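PDB 6MCA: ankyrin repeat domain protein from Legionella pneumophila subsp. pneumophila, which is a secreted effector, AnkH, that interacts with the host LARP7 component of the 7SK snRNP complex and probably acts inside the infected cell. Local coordinates for residues T87-P91 with L92-V96; I171-A174 with K175-I179. All coordinates share one frame; numbering follows the deposited sequence.

In the fold
Both contacts are local, each made within one unbroken run of chain, and they lie in series with centres about 19 Å apart and nearest atoms about 10 Å apart, so neither touches the other. Contact 1 is the more buried: it starts helix 91-97 in a predicted ankyrin repeat, and most of its residues are packed among neighbouring helices. Contact 2, the end of the hairpin of strands 168-172 and 178-182, has buried residues at Ile171 to Asn173 and a turn whose Lys175 and Glu177 reach the surface. Their chemistry follows: capping and a cation-pi contact over an indole in 87-96, paired backbone amides and a side-chain carbonyl holding a turn in 171-179.

Contact 1. Residues T87-P91 with L92-V96; sequences TGRTP and LHWAV
Thr90 and His93 meet because Thr90 places OG1 between its own backbone N and carbonyl carbon (chi1 72°), while His93 swings its ring back beside its backbone N (chi1 -85°). They are the first and last residues of the Thr-Pro-Leu-His signature of the ankyrin repeat, with Thr90 as N-cap of helix 91-97. Thr90 OG1 lies at the edge of the imidazole, near its plane, and shares a hydrogen bond with His93 ND1 at 3.1 Å. The Thr90 amide adds a weak bond to the same ND1, and His93 NE2 is held by the carbonyl of Leu122, so both ring nitrogens have partners and the ring's rotation is fixed. Backbone bonds from Trp94 N to Thr90 O (3.2 Å) and from Ala95 N to Pro91 O (2.9 Å) open the helix.

Arg89 runs extended from CG to NE across one face of the Trp94 indole, and its guanidinium, tilted 58° to the ring, makes a cation-pi contact. Asp97 pairs with Arg89 NH1, and Asp85 accepts the indole N-H, which also bonds weakly to Arg89 O. Next to the guanidinium, Arg89 CD sits 3.7 Å from the centroid of the Trp94 six-membered ring, a CH-pi contact over the same face.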
loop_
_atom_site.group_PDB
_atom_site.type_symbol
_atom_site.label_atom_id
_atom_site.label_comp_id
_atom_site.label_asym_id
_atom_site.label_seq_id
_atom_site.Cartn_x
_atom_site.Cartn_y
_atom_site.Cartn_z
ATOM N N THR A 87 10.791 8.407 -9.356
ATOM C CA THR A 87 9.902 8.154 -8.228
ATOM C C THR A 87 10.547 8.450 -6.881
ATOM O O THR A 87 9.847 8.436 -5.863
ATOM C CB THR A 87 9.420 6.701 -8.245
ATOM O OG1 THR A 87 10.468 5.843 -7.775
ATOM C CG2 THR A 87 9.029 6.286 -9.655
ATOM N N GLY A 88 11.850 8.718 -6.846
ATOM C CA GLY A 88 12.547 8.962 -5.604
ATOM C C GLY A 88 13.183 7.743 -4.974
ATOM O O GLY A 88 13.713 7.847 -3.860
ATOM N N ARG A 89 13.148 6.593 -5.646
ATOM C CA ARG A 89 13.762 5.374 -5.130
ATOM C C ARG A 89 15.271 5.450 -5.331
ATOM O O ARG A 89 15.760 5.345 -6.461
ATOM C CB ARG A 89 13.186 4.146 -5.829
ATOM C CG ARG A 89 11.868 3.642 -5.268
ATOM C CD ARG A 89 11.659 2.185 -5.653
ATOM N NE ARG A 89 10.352 1.675 -5.253
ATOM C CZ ARG A 89 9.989 0.399 -5.351
ATOM N NH1 ARG A 89 10.839 -0.498 -5.832
ATOM N NH2 ARG A 89 8.778 0.020 -4.966
ATOM N N THR A 90 16.009 5.631 -4.239
ATOM C CA THR A 90 17.459 5.599 -4.283
ATOM C C THR A 90 17.925 4.163 -4.511
ATOM O O THR A 90 17.139 3.221 -4.390
ATOM C CB THR A 90 18.038 6.162 -2.985
ATOM O OG1 THR A 90 17.814 5.234 -1.916
ATOM C CG2 THR A 90 17.384 7.495 -2.642
ATOM N N PRO A 91 19.198 3.962 -4.871
ATOM C CA PRO A 91 19.717 2.586 -4.956
ATOM C C PRO A 91 19.512 1.783 -3.684
ATOM O O PRO A 91 19.300 0.562 -3.751
ATOM C CB PRO A 91 21.205 2.799 -5.257
ATOM C CG PRO A 91 21.252 4.092 -5.984
ATOM C CD PRO A 91 20.162 4.948 -5.396
ATOM N N LEU A 92 19.565 2.433 -2.518
ATOM C CA LEU A 92 19.302 1.731 -1.268
ATOM C C LEU A 92 17.861 1.242 -1.204
ATOM O O LEU A 92 17.598 0.141 -0.709
ATOM C CB LEU A 92 19.617 2.637 -0.079
ATOM C CG LEU A 92 19.624 1.949 1.287
ATOM C CD1 LEU A 92 20.678 0.853 1.325
ATOM C CD2 LEU A 92 19.859 2.962 2.393
ATOM N N HIS A 93 16.915 2.050 -1.692
ATOM C CA HIS A 93 15.526 1.608 -1.779
ATOM C C HIS A 93 15.416 0.320 -2.583
ATOM O O HIS A 93 14.741 -0.631 -2.170
ATOM C CB HIS A 93 14.663 2.700 -2.415
ATOM C CG HIS A 93 14.161 3.727 -1.449
ATOM N ND1 HIS A 93 14.805 4.927 -1.240
ATOM C CD2 HIS A 93 13.066 3.742 -0.651
ATOM C CE1 HIS A 93 14.133 5.635 -0.348
ATOM N NE2 HIS A 93 13.075 4.938 0.025
ATOM N N TRP A 94 16.086 0.268 -3.735
ATOM C CA TRP A 94 15.996 -0.905 -4.597
ATOM C C TRP A 94 16.664 -2.116 -3.961
ATOM O O TRP A 94 16.153 -3.238 -4.064
ATOM C CB TRP A 94 16.619 -0.600 -5.959
ATOM C CG TRP A 94 15.831 0.392 -6.748
ATOM C CD1 TRP A 94 16.110 1.717 -6.912
ATOM C CD2 TRP A 94 14.622 0.144 -7.474
ATOM N NE1 TRP A 94 15.153 2.308 -7.701
ATOM C CE2 TRP A 94 14.228 1.364 -8.058
ATOM C CE3 TRP A 94 13.837 -0.993 -7.689
ATOM C CZ2 TRP A 94 13.083 1.479 -8.842
ATOM C CZ3 TRP A 94 12.701 -0.876 -8.469
ATOM C CH2 TRP A 94 12.334 0.351 -9.035
ATOM N N ALA A 95 17.806 -1.912 -3.302
ATOM C CA ALA A 95 18.479 -3.026 -2.642
ATOM C C ALA A 95 17.644 -3.572 -1.493
ATOM O O ALA A 95 17.576 -4.790 -1.286
ATOM C CB ALA A 95 19.854 -2.588 -2.142
ATOM N N VAL A 96 16.987 -2.686 -0.742
ATOM C CA VAL A 96 16.230 -3.114 0.429
ATOM C C VAL A 96 14.931 -3.791 0.012
ATOM O O VAL A 96 14.540 -4.817 0.583
ATOM C CB VAL A 96 15.984 -1.911 1.357
ATOM C CG1 VAL A 96 14.835 -2.187 2.302
ATOM C CG2 VAL A 96 17.249 -1.582 2.134
#

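Contact 2. Residues I171-A174 with K175-I179; sequences IVNA and KGEFI
Asn173 and Glu177 close a beta hairpin in which strands 168-172 and 178-182 are joined by a type I turn from Asn173 to Gly176 with a G1 beta bulge at Gly176 and Glu177, a 3:5 hairpin. Backbone bonds set the antiparallel register. Ile171 and Ile179 are a hydrogen-bonded pair, each amide reaching the other's carbonyl, with Ile179 N 2.9 Å from Ile171 O. Val172 faces Phe178 as a non-hydrogen-bonded pair, and Asn173 N then bonds almost straight to Glu177 O (2.9 Å, 174° at the hydrogen). The turn's own bond, Gly176 N to Asn173 O, is longer at 3.3 Å, its donor standing well above the carbonyl plane. Gly176 has a positive phi of 75°, which carries the chain back into the second strand.

Among the side chains, Asn173 makes the polar contact to the backbone of the turn. With CG between its backbone N and carbonyl carbon (chi1 62°), the amide folds over the turn, and OD1 accepts from Lys175 N at 3.0 Å and Glu177 N at 2.9 Å. These two donors come from opposite faces of the amide plane, so one oxygen grips the loop at two points. The same amide, through ND2, lies against Ile179 CG2 in van der Waals contact. Nearer the solvent, the bent Lys175 chain brings NZ to Glu177 OE2 in a salt bridge of 3.4 Å.

Apolar contacts line the two faces. Ile171 CG1 touches Ile179 CG1 at 3.7 Å. On the other face, Val172 CG1 lies against Gly176 CA while its CG2 meets Phe178 CE1.

The isoleucine face packs on Phe149 of helix 147-162, with Tyr117 beside Asn173 and Ile179. Ile171 also touches Ser409 of helix 404-421, on which Val172 and Phe178 lie at Glu405.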
loop_
_atom_site.group_PDB
_atom_site.type_symbol
_atom_site.label_atom_id
_atom_site.label_comp_id
_atom_site.label_asym_id
_atom_site.label_seq_id
_atom_site.Cartn_x
_atom_site.Cartn_y
_atom_site.Cartn_z
ATOM N N ILE A 171 3.508 14.557 8.229
ATOM C CA ILE A 171 4.172 13.661 9.163
ATOM C C ILE A 171 5.612 14.131 9.333
ATOM O O ILE A 171 6.077 15.044 8.655
ATOM C CB ILE A 171 4.107 12.190 8.711
ATOM C CG1 ILE A 171 4.910 11.983 7.425
ATOM C CG2 ILE A 171 2.660 11.751 8.525
ATOM C CD1 ILE A 171 5.122 10.527 7.068
ATOM N N VAL A 172 6.322 13.495 10.259
ATOM C CA VAL A 172 7.678 13.893 10.618
ATOM C C VAL A 172 8.660 12.908 10.002
ATOM O O VAL A 172 8.529 11.692 10.186
ATOM C CB VAL A 172 7.848 13.959 12.146
ATOM C CG1 VAL A 172 9.266 14.360 12.505
ATOM C CG2 VAL A 172 6.845 14.929 12.747
ATOM N N ASN A 173 9.644 13.428 9.270
ATOM C CA ASN A 173 10.678 12.586 8.686
ATOM C C ASN A 173 11.764 12.325 9.730
ATOM O O ASN A 173 11.637 12.695 10.901
ATOM C CB ASN A 173 11.221 13.214 7.400
ATOM C CG ASN A 173 11.889 14.568 7.625
ATOM O OD1 ASN A 173 12.218 14.945 8.750
ATOM N ND2 ASN A 173 12.099 15.301 6.537
ATOM N N ALA A 174 12.859 11.687 9.312
ATOM C CA ALA A 174 13.919 11.331 10.248
ATOM C C ALA A 174 14.742 12.528 10.707
ATOM O O ALA A 174 15.582 12.369 11.597
ATOM C CB ALA A 174 14.839 10.284 9.623
ATOM N N LYS A 175 14.529 13.708 10.127
ATOM C CA LYS A 175 15.237 14.915 10.530
ATOM C C LYS A 175 14.376 15.847 11.370
ATOM O O LYS A 175 14.756 17.004 11.580
ATOM C CB LYS A 175 15.758 15.660 9.299
ATOM C CG LYS A 175 17.048 15.099 8.728
ATOM C CD LYS A 175 17.668 16.068 7.735
ATOM C CE LYS A 175 16.693 16.421 6.625
ATOM N NZ LYS A 175 17.248 17.447 5.700
ATOM N N GLY A 176 13.230 15.377 11.853
ATOM C CA GLY A 176 12.327 16.217 12.611
ATOM C C GLY A 176 11.542 17.217 11.794
ATOM O O GLY A 176 10.811 18.026 12.376
ATOM N N GLU A 177 11.665 17.190 10.471
ATOM C CA GLU A 177 10.975 18.124 9.596
ATOM C C GLU A 177 9.681 17.511 9.077
ATOM O O GLU A 177 9.566 16.292 8.921
ATOM C CB GLU A 177 11.866 18.528 8.419
ATOM C CG GLU A 177 13.341 18.645 8.769
ATOM C CD GLU A 177 14.183 19.108 7.596
ATOM O OE1 GLU A 177 14.877 20.138 7.731
ATOM O OE2 GLU A 177 14.150 18.442 6.539
ATOM N N PHE A 178 8.706 18.374 8.807
ATOM C CA PHE A 178 7.404 17.927 8.334
ATOM C C PHE A 178 7.423 17.726 6.824
ATOM O O PHE A 178 7.927 18.573 6.080
ATOM C CB PHE A 178 6.321 18.934 8.715
ATOM C CG PHE A 178 6.027 18.986 10.187
ATOM C CD1 PHE A 178 5.247 18.010 10.786
ATOM C CD2 PHE A 178 6.523 20.014 10.971
ATOM C CE1 PHE A 178 4.973 18.056 12.141
ATOM C CE2 PHE A 178 6.252 20.066 12.325
ATOM C CZ PHE A 178 5.477 19.086 12.911
ATOM N N ILE A 179 6.875 16.600 6.378
ATOM C CA ILE A 179 6.666 16.320 4.965
ATOM C C ILE A 179 5.193 16.001 4.751
ATOM O O ILE A 179 4.509 15.484 5.640
ATOM C CB ILE A 179 7.551 15.164 4.448
ATOM C CG1 ILE A 179 7.133 13.838 5.087
ATOM C CG2 ILE A 179 9.021 15.454 4.712
ATOM C CD1 ILE A 179 7.744 12.629 4.424
#